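Local coordinates for alpha-galactosidase (Umbelopsis vinacea, PDB 3A5V), which probably releases terminal alpha-linked galactose from glycosides and oligosaccharides by hydrolysis, as a tetrameric glycoside hydrolase of family 27 with a beta/alpha barrel, at residues Ala34-Ser38 against Gly39-Leu43; Leu108-Glu111 against Asp112-Ala115; Arg146-Ala149 against Met150-Leu154; Asn279-Lys282 against Glu283-Asn287. One frame throughout, in Å; residues are numbered along the deposited sequence.

Interaction 1 of 4, residues Ala34-Ser38 against Gly39-Leu43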
loop_
_atom_site.group_PDB
_atom_site.type_symbol
_atom_site.label_atom_id
_atom_site.label_comp_id
_atom_site.label_asym_id
_atom_site.label_seq_id
_atom_site.Cartn_x
_atom_site.Cartn_y
_atom_site.Cartn_z
ATOM N N ALA A 34 27.817 -20.469 32.134
ATOM C CA ALA A 34 28.062 -19.057 32.441
ATOM C C ALA A 34 26.765 -18.302 32.818
ATOM O O ALA A 34 26.749 -17.519 33.770
ATOM C CB ALA A 34 28.771 -18.382 31.247
ATOM N N ILE A 35 25.688 -18.539 32.063
ATOM C CA ILE A 35 24.354 -18.008 32.379
ATOM C C ILE A 35 23.933 -18.383 33.809
ATOM O O ILE A 35 23.522 -17.512 34.579
ATOM C CB ILE A 35 23.307 -18.427 31.310
ATOM C CG1 ILE A 35 23.550 -17.665 29.994
ATOM C CG2 ILE A 35 21.833 -18.172 31.788
ATOM C CD1 ILE A 35 22.900 -18.320 28.760
ATOM N N ALA A 36 24.080 -19.667 34.173
ATOM C CA ALA A 36 23.781 -20.113 35.535
ATOM C C ALA A 36 24.716 -19.494 36.572
ATOM O O ALA A 36 24.258 -18.956 37.576
ATOM C CB ALA A 36 23.838 -21.652 35.627
ATOM N N SER A 37 26.021 -19.559 36.324
ATOM C CA SER A 37 27.019 -19.149 37.332
ATOM C C SER A 37 27.095 -17.636 37.555
ATOM O O SER A 37 27.347 -17.176 38.682
ATOM C CB SER A 37 28.412 -19.692 36.985
ATOM O OG SER A 37 28.925 -19.136 35.785
ATOM N N SER A 38 26.864 -16.868 36.494
ATOM C CA SER A 38 26.933 -15.405 36.584
ATOM C C SER A 38 25.766 -14.803 37.351
ATOM O O SER A 38 25.817 -13.631 37.715
ATOM C CB SER A 38 26.946 -14.787 35.183
ATOM O OG SER A 38 25.722 -15.073 34.521
ATOM N N GLY A 39 24.698 -15.572 37.546
ATOM C CA GLY A 39 23.486 -15.042 38.178
ATOM C C GLY A 39 22.362 -14.692 37.202
ATOM O O GLY A 39 21.246 -14.381 37.630
ATOM N N LEU A 40 22.647 -14.737 35.903
ATOM C CA LEU A 40 21.643 -14.407 34.883
ATOM C C LEU A 40 20.429 -15.324 34.957
ATOM O O LEU A 40 19.298 -14.860 34.847
ATOM C CB LEU A 40 22.259 -14.431 33.468
ATOM C CG LEU A 40 23.243 -13.288 33.141
ATOM C CD1 LEU A 40 23.925 -13.503 31.805
ATOM C CD2 LEU A 40 22.569 -11.899 33.162
ATOM N N LYS A 41 20.664 -16.626 35.154
ATOM C CA LYS A 41 19.561 -17.555 35.318
ATOM C C LYS A 41 18.576 -17.117 36.410
ATOM O O LYS A 41 17.357 -17.056 36.178
ATOM C CB LYS A 41 20.064 -18.983 35.609
ATOM C CG LYS A 41 18.905 -19.929 35.949
ATOM C CD LYS A 41 19.405 -21.348 36.274
ATOM C CE LYS A 41 20.133 -21.389 37.593
ATOM N NZ LYS A 41 20.218 -22.824 38.044
ATOM N N ASP A 42 19.097 -16.827 37.600
ATOM C CA ASP A 42 18.236 -16.482 38.720
ATOM C C ASP A 42 17.590 -15.100 38.572
ATOM O O ASP A 42 16.583 -14.823 39.215
ATOM C CB ASP A 42 18.994 -16.593 40.040
ATOM C CG ASP A 42 19.393 -18.041 40.365
ATOM O OD1 ASP A 42 18.612 -18.974 40.093
ATOM O OD2 ASP A 42 20.500 -18.227 40.880
ATOM N N LEU A 43 18.168 -14.243 37.727
ATOM C CA LEU A 43 17.522 -12.964 37.381
ATOM C C LEU A 43 16.300 -13.144 36.469
ATOM O O LEU A 43 15.447 -12.259 36.383
ATOM C CB LEU A 43 18.532 -12.000 36.759
ATOM C CG LEU A 43 19.580 -11.449 37.737
ATOM C CD1 LEU A 43 20.793 -10.922 36.982
ATOM C CD2 LEU A 43 19.012 -10.366 38.642
HETATM O O HOH W 1 21.883 -17.866 38.352
#
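I35 and K41 are tied across a helix C-terminus closed by a glycine: in the beta/alpha barrel, helix 25-38 runs out at G39, and the chain turns at once into a short, weakly bonded helical turn, about 40-43. The evidence for the turn is the positive phi of G39 (101°), which would drive any side chain there against the carbonyl O of S38. The K41 N to I35 O bond, 3.0 Å long, spans the bend, its donor standing well above the carbonyl plane. G39 N adds a weak bond to A36 O.

L40 is instructive to follow outward. Its CB lies 3.5 Å from I35 O and 4.1 Å from I35 CG2, and the two side chains cross there at about a right angle. CG then comes to 3.4 Å from S38 OG, and CD1 stays alongside the same S38 OG at 3.6 Å. CD2 turns from this turn toward M286, where the neighbouring helix end covers it. The hydroxyl beside L40 is itself held by the backbone: with chi1 at 64°, S38 OG sits between its own N and carbonyl carbon and donates to A34 O at 2.8 Å. That oxygen also takes S38 N, the two donors arriving from opposite faces of its plane. L40 N reaches S38 OG only weakly.

K41 packs its CB on A36, and its chain, bent at chi3, brings NZ to a hydrogen bond with L86 O. A water completes the turn: it donates to A36 O at 2.7 Å, accepts from D42 N at 3.1 Å, and makes a weak bond to D42 OD2.

Interaction 2 of 4, residues Leu108-Glu111 against Asp112-Ala115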
loop_
_atom_site.group_PDB
_atom_site.type_symbol
_atom_site.label_atom_id
_atom_site.label_comp_id
_atom_site.label_asym_id
_atom_site.label_seq_id
_atom_site.Cartn_x
_atom_site.Cartn_y
_atom_site.Cartn_z
ATOM N N LEU A 108 9.017 -25.577 6.132
ATOM C CA LEU A 108 7.761 -25.429 5.369
ATOM C C LEU A 108 7.352 -26.763 4.740
ATOM O O LEU A 108 8.122 -27.347 3.979
ATOM C CB LEU A 108 7.893 -24.370 4.267
ATOM C CG LEU A 108 6.617 -24.004 3.489
ATOM C CD1 LEU A 108 5.628 -23.276 4.411
ATOM C CD2 LEU A 108 6.975 -23.141 2.259
ATOM N N GLY A 109 6.150 -27.237 5.055
ATOM C CA GLY A 109 5.688 -28.520 4.536
ATOM C C GLY A 109 6.143 -29.708 5.371
ATOM O O GLY A 109 5.695 -30.825 5.136
ATOM N N TYR A 110 7.016 -29.465 6.352
ATOM C CA TYR A 110 7.487 -30.508 7.269
ATOM C C TYR A 110 7.157 -30.175 8.715
ATOM O O TYR A 110 7.817 -30.673 9.624
ATOM C CB TYR A 110 9.018 -30.695 7.143
ATOM C CG TYR A 110 9.469 -31.280 5.826
ATOM C CD1 TYR A 110 9.559 -30.482 4.685
ATOM C CD2 TYR A 110 9.806 -32.637 5.722
ATOM C CE1 TYR A 110 9.957 -31.021 3.458
ATOM C CE2 TYR A 110 10.220 -33.189 4.510
ATOM C CZ TYR A 110 10.296 -32.372 3.384
ATOM O OH TYR A 110 10.697 -32.896 2.180
ATOM N N GLU A 111 6.134 -29.348 8.935
ATOM C CA GLU A 111 5.896 -28.775 10.268
ATOM C C GLU A 111 5.620 -29.862 11.332
ATOM O O GLU A 111 6.197 -29.817 12.413
ATOM C CB GLU A 111 4.764 -27.740 10.247
ATOM C CG GLU A 111 5.043 -26.469 9.405
ATOM C CD GLU A 111 4.663 -26.611 7.921
ATOM O OE1 GLU A 111 4.360 -27.745 7.484
ATOM O OE2 GLU A 111 4.671 -25.574 7.200
ATOM N N ASP A 112 4.747 -30.823 11.024
ATOM C CA ASP A 112 4.417 -31.896 11.982
ATOM C C ASP A 112 5.645 -32.712 12.361
ATOM O O ASP A 112 5.921 -32.925 13.538
ATOM C CB ASP A 112 3.320 -32.822 11.435
ATOM C CG ASP A 112 1.933 -32.211 11.562
ATOM O OD1 ASP A 112 1.796 -31.137 12.187
ATOM O OD2 ASP A 112 0.971 -32.803 11.040
ATOM N N ILE A 113 6.377 -33.141 11.345
ATOM C CA ILE A 113 7.600 -33.921 11.512
ATOM C C ILE A 113 8.654 -33.177 12.353
ATOM O O ILE A 113 9.230 -33.751 13.286
ATOM C CB ILE A 113 8.164 -34.323 10.139
ATOM C CG1 ILE A 113 7.265 -35.423 9.523
ATOM C CG2 ILE A 113 9.611 -34.806 10.251
ATOM C CD1 ILE A 113 7.492 -35.642 8.026
ATOM N N ASP A 114 8.897 -31.909 12.033
ATOM C CA ASP A 114 9.925 -31.155 12.754
ATOM C C ASP A 114 9.522 -30.872 14.204
ATOM O O ASP A 114 10.349 -31.000 15.122
ATOM C CB ASP A 114 10.313 -29.875 11.998
ATOM C CG ASP A 114 11.102 -30.162 10.723
ATOM O OD1 ASP A 114 11.423 -31.351 10.445
ATOM O OD2 ASP A 114 11.415 -29.193 9.995
ATOM N N ALA A 115 8.258 -30.507 14.416
ATOM C CA ALA A 115 7.758 -30.279 15.776
ATOM C C ALA A 115 7.894 -31.548 16.629
ATOM O O ALA A 115 8.271 -31.482 17.804
ATOM C CB ALA A 115 6.321 -29.830 15.736
#
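Two backbone bonds start the helix: D114 N donates to Y110 O at 2.9 Å, nearly in line with the C=O bond, and A115 N to E111 O at 3.0 Å. Y110 thus holds the N-cap position, and these bonds form the first turn of helix 111-121. At the helix start, E111 folds back at chi2 (87°), so that OE2 accepts from G109 N, in the loop just before, at 3.1 Å, the donor lying above the carboxylate plane.

The D114 carboxylate packs over this start, with its CG 3.5 Å from Y110 O and OD2 4.0 Å from Y110 CB. OD1 forms a salt bridge with R59 and OD2 a hydrogen bond with S107, while R59 also makes a cation-pi contact with the Y110 ring. Replacing D114 with an alanine would probably leave R59 without its anionic mate and S107 OG without this acceptor, freeing the arginine to turn against the ring.

I113 CD1 meets the Y110 ring obliquely, 4.4 Å from CD2. Outside the turn, the residues E111, D112 and A115 pack on A153 of helix 140-156, while L108, in the loop that follows strand 89-95, rests on R146 of the same helix.

Interaction 3 of 4, residues Arg146-Ala149 against Met150-Leu154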
loop_
_atom_site.group_PDB
_atom_site.type_symbol
_atom_site.label_atom_id
_atom_site.label_comp_id
_atom_site.label_asym_id
_atom_site.label_seq_id
_atom_site.Cartn_x
_atom_site.Cartn_y
_atom_site.Cartn_z
ATOM N N ARG A 146 0.434 -20.074 7.101
ATOM C CA ARG A 146 1.787 -20.637 7.162
ATOM C C ARG A 146 2.291 -20.777 8.610
ATOM O O ARG A 146 2.886 -21.811 8.967
ATOM C CB ARG A 146 2.748 -19.784 6.311
ATOM C CG ARG A 146 4.222 -20.299 6.218
ATOM C CD ARG A 146 4.974 -19.653 5.029
ATOM N NE ARG A 146 4.734 -18.210 4.994
ATOM C CZ ARG A 146 5.455 -17.309 5.652
ATOM N NH1 ARG A 146 6.536 -17.662 6.349
ATOM N NH2 ARG A 146 5.114 -16.031 5.582
ATOM N N TYR A 147 2.055 -19.746 9.432
ATOM C CA TYR A 147 2.464 -19.782 10.849
ATOM C C TYR A 147 1.555 -20.648 11.718
ATOM O O TYR A 147 2.012 -21.246 12.688
ATOM C CB TYR A 147 2.670 -18.360 11.436
ATOM C CG TYR A 147 3.973 -17.789 10.930
ATOM C CD1 TYR A 147 5.188 -18.302 11.387
ATOM C CD2 TYR A 147 4.002 -16.814 9.927
ATOM C CE1 TYR A 147 6.408 -17.830 10.891
ATOM C CE2 TYR A 147 5.228 -16.336 9.422
ATOM C CZ TYR A 147 6.420 -16.858 9.907
ATOM O OH TYR A 147 7.639 -16.425 9.423
ATOM N N LYS A 148 0.287 -20.741 11.334
ATOM C CA LYS A 148 -0.684 -21.621 11.999
ATOM C C LYS A 148 -0.335 -23.119 11.814
ATOM O O LYS A 148 -0.536 -23.911 12.745
ATOM C CB LYS A 148 -2.081 -21.337 11.422
ATOM C CG LYS A 148 -3.202 -22.297 11.837
ATOM C CD LYS A 148 -3.991 -21.705 12.966
ATOM C CE LYS A 148 -5.370 -22.306 13.058
ATOM N NZ LYS A 148 -6.093 -21.702 14.196
ATOM N N ALA A 149 0.180 -23.491 10.633
ATOM C CA ALA A 149 0.637 -24.868 10.376
ATOM C C ALA A 149 1.668 -25.322 11.422
ATOM O O ALA A 149 1.588 -26.445 11.916
ATOM C CB ALA A 149 1.222 -25.008 8.951
ATOM N N MET A 150 2.620 -24.447 11.771
ATOM C CA MET A 150 3.617 -24.792 12.805
ATOM C C MET A 150 3.038 -24.680 14.209
ATOM O O MET A 150 3.334 -25.510 15.081
ATOM C CB MET A 150 4.898 -23.957 12.670
ATOM C CG MET A 150 5.977 -24.250 13.727
ATOM S SD MET A 150 6.478 -26.006 13.792
ATOM C CE MET A 150 7.643 -26.068 12.427
ATOM N N GLY A 151 2.212 -23.661 14.453
ATOM C CA GLY A 151 1.564 -23.552 15.771
ATOM C C GLY A 151 0.795 -24.828 16.123
ATOM O O GLY A 151 0.905 -25.345 17.241
ATOM N N ASN A 152 0.016 -25.323 15.161
ATOM C CA ASN A 152 -0.765 -26.558 15.325
ATOM C C ASN A 152 0.164 -27.760 15.524
ATOM O O ASN A 152 -0.079 -28.583 16.405
ATOM C CB ASN A 152 -1.664 -26.803 14.104
ATOM C CG ASN A 152 -2.883 -25.874 14.051
ATOM O OD1 ASN A 152 -3.556 -25.805 13.023
ATOM N ND2 ASN A 152 -3.180 -25.182 15.146
ATOM N N ALA A 153 1.219 -27.843 14.704
ATOM C CA ALA A 153 2.241 -28.900 14.811
ATOM C C ALA A 153 2.871 -28.984 16.205
ATOM O O ALA A 153 2.945 -30.076 16.789
ATOM C CB ALA A 153 3.333 -28.721 13.739
ATOM N N LEU A 154 3.313 -27.844 16.737
ATOM C CA LEU A 154 3.830 -27.777 18.111
ATOM C C LEU A 154 2.796 -28.245 19.141
ATOM O O LEU A 154 3.077 -29.104 19.987
ATOM C CB LEU A 154 4.326 -26.359 18.454
ATOM C CG LEU A 154 5.493 -25.795 17.620
ATOM C CD1 LEU A 154 5.687 -24.312 17.942
ATOM C CD2 LEU A 154 6.785 -26.579 17.847
#
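A149 and M150 stand at the middle of helix 140-156, which connects strands 125-129 and 162-165 in a beta-alpha-beta unit of the barrel. With K148 they carry most of the contact between successive turns, and the backbone bonds show the regular i to i+4 pattern: G151 N to Y147 O, N152 N to K148 O at 2.9 Å, and A153 N to A149 O.

M150 works on the barrel side. Its CG lies anti to the backbone N (chi1 179°), and bends at chi2 and chi3 curl the thioether. The side chain is thereby packed on L126 and Y128 of one strand, Y163 of the other and W118 of helix 111-121. Its CB stays within 4.0 Å of Y147 O, on the preceding turn.

K148 lies on a more open flank. Its chain, bent at chi2 (98°), passes alongside the N152 amide, the two crossing obliquely, with CG 3.7 Å and CE 3.9 Å from N152 OD1. The lysine was modelled in two conformations, and these touches hold for one of them; there, NZ bonds to Y144 OH. N152 in turn lays its CG over K148 O at 3.3 Å.

The A149 methyl meets E111 of helix 111-121. On the carbonyl side, A149 O accepts from A153 N at 3.1 Å, while A153 CB lies 3.4 Å from the same A149 O.

Interaction 4 of 4, residues Asn279-Lys282 against Glu283-Asn287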
loop_
_atom_site.group_PDB
_atom_site.type_symbol
_atom_site.label_atom_id
_atom_site.label_comp_id
_atom_site.label_asym_id
_atom_site.label_seq_id
_atom_site.Cartn_x
_atom_site.Cartn_y
_atom_site.Cartn_z
ATOM N N ASN A 279 31.731 -5.326 33.974
ATOM C CA ASN A 279 30.942 -4.576 34.955
ATOM C C ASN A 279 29.964 -3.617 34.283
ATOM O O ASN A 279 28.837 -3.446 34.750
ATOM C CB ASN A 279 31.860 -3.814 35.920
ATOM C CG ASN A 279 32.518 -4.732 36.941
ATOM O OD1 ASN A 279 32.144 -5.901 37.081
ATOM N ND2 ASN A 279 33.483 -4.201 37.671
ATOM N N THR A 280 30.392 -3.015 33.175
ATOM C CA THR A 280 29.523 -2.107 32.429
ATOM C C THR A 280 28.275 -2.834 31.887
ATOM O O THR A 280 27.162 -2.292 31.931
ATOM C CB THR A 280 30.329 -1.496 31.260
ATOM O OG1 THR A 280 31.612 -1.076 31.750
ATOM C CG2 THR A 280 29.611 -0.304 30.637
ATOM N N THR A 281 28.466 -4.049 31.389
ATOM C CA THR A 281 27.349 -4.857 30.906
ATOM C C THR A 281 26.444 -5.300 32.074
ATOM O O THR A 281 25.212 -5.231 31.972
ATOM C CB THR A 281 27.845 -6.048 30.048
ATOM O OG1 THR A 281 28.393 -5.524 28.817
ATOM C CG2 THR A 281 26.689 -7.003 29.715
ATOM N N LYS A 282 27.051 -5.717 33.186
ATOM C CA LYS A 282 26.261 -6.195 34.337
ATOM C C LYS A 282 25.346 -5.084 34.855
ATOM O O LYS A 282 24.208 -5.331 35.214
ATOM C CB LYS A 282 27.175 -6.664 35.477
ATOM C CG LYS A 282 27.977 -7.933 35.199
ATOM C CD LYS A 282 28.883 -8.284 36.415
ATOM C CE LYS A 282 29.648 -9.584 36.159
ATOM N NZ LYS A 282 30.684 -9.876 37.221
ATOM N N GLU A 283 25.863 -3.857 34.898
ATOM C CA GLU A 283 25.075 -2.701 35.351
ATOM C C GLU A 283 23.768 -2.565 34.560
ATOM O O GLU A 283 22.715 -2.231 35.128
ATOM C CB GLU A 283 25.913 -1.421 35.241
ATOM C CG GLU A 283 25.222 -0.178 35.789
ATOM C CD GLU A 283 26.079 1.085 35.705
ATOM O OE1 GLU A 283 27.333 0.980 35.608
ATOM O OE2 GLU A 283 25.480 2.185 35.724
ATOM N N ILE A 284 23.836 -2.834 33.255
ATOM C CA ILE A 284 22.656 -2.714 32.371
ATOM C C ILE A 284 21.724 -3.947 32.409
ATOM O O ILE A 284 20.494 -3.819 32.443
ATOM C CB ILE A 284 23.069 -2.398 30.891
ATOM C CG1 ILE A 284 23.951 -1.125 30.795
ATOM C CG2 ILE A 284 21.812 -2.303 29.955
ATOM C CD1 ILE A 284 23.305 0.184 31.361
ATOM N N ILE A 285 22.299 -5.147 32.412
ATOM C CA ILE A 285 21.463 -6.348 32.251
ATOM C C ILE A 285 21.113 -7.064 33.567
ATOM O O ILE A 285 20.337 -8.024 33.557
ATOM C CB ILE A 285 22.041 -7.343 31.206
ATOM C CG1 ILE A 285 23.308 -8.049 31.740
ATOM C CG2 ILE A 285 22.272 -6.615 29.826
ATOM C CD1 ILE A 285 23.869 -9.142 30.805
ATOM N N MET A 286 21.695 -6.624 34.684
ATOM C CA MET A 286 21.458 -7.333 35.952
ATOM C C MET A 286 20.798 -6.473 37.012
ATOM O O MET A 286 20.989 -6.700 38.214
ATOM C CB MET A 286 22.757 -7.953 36.512
ATOM C CG MET A 286 23.459 -8.925 35.555
ATOM S SD MET A 286 24.868 -9.693 36.417
ATOM C CE MET A 286 25.508 -10.793 35.152
ATOM N N ASN A 287 20.021 -5.489 36.576
ATOM C CA ASN A 287 19.349 -4.604 37.519
ATOM C C ASN A 287 17.951 -5.157 37.778
ATOM O O ASN A 287 17.081 -5.072 36.914
ATOM C CB ASN A 287 19.307 -3.170 36.959
ATOM C CG ASN A 287 18.655 -2.171 37.921
ATOM O OD1 ASN A 287 17.637 -2.471 38.547
ATOM N ND2 ASN A 287 19.237 -0.973 38.027
#
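K282 and M286, one helical turn apart, both place CG anti to their own carbonyl carbon (chi1 -68° and -57°) and extend beyond it, so the two chains lie side by side and point the same way. The thioether touches the lysine's aliphatic part: M286 SD is 3.8 Å from K282 CG, and M286 CE is also 3.8 Å from K282 CG. A third torsion sets the other pair. In I285, CG1 sits between the backbone N and the carbonyl carbon (chi1 72°), which presses it to 3.4 Å from T281 O and carries CD1 to 3.7 Å from T281 CG2.

Backbone bonds fix this last turn of helix 279-285: I285 N to T281 O at 2.9 Å, and M286 N to K282 O, also 2.9 Å. An alanine in place of M286 would probably open a gap beside L40 and L43 and leave the lysine's methylenes without their support.

Beyond the turn, N287 caps the next helix through OD1 to V290 N and gives ND2 to L363 O. The chemistry is mixed: buried T281 and I285 pack apolar groups together, whereas M286 lies with K282 and E283 at a bound glycol ether, probably from the crystallisation liquor, and E283 OE1 accepts a hydrogen bond from Q251 NE2.

The four local contacts form two touching pairs on the barrel. Interactions 1 and 4, with centres about 12 Å apart, meet where M286 CB lies 3.6 Å from L43 CD1 and M286 CE lies 3.7 Å from L40 CD2, joining the short helix 40-43 to the residue just past helix 279-285. Interactions 2 and 3, about 9 Å apart between centres, join adjacent helices where A153 CB lies 3.3 Å from D112 OD1. The pairs do not touch: their nearest atoms, in interactions 1 and 3, are about 21 Å apart, and the centres of interactions 2 and 4 about 39 Å. Interactions 2 and 4 each border a different bound glycol-ether molecule, both probably from the crystallisation liquor.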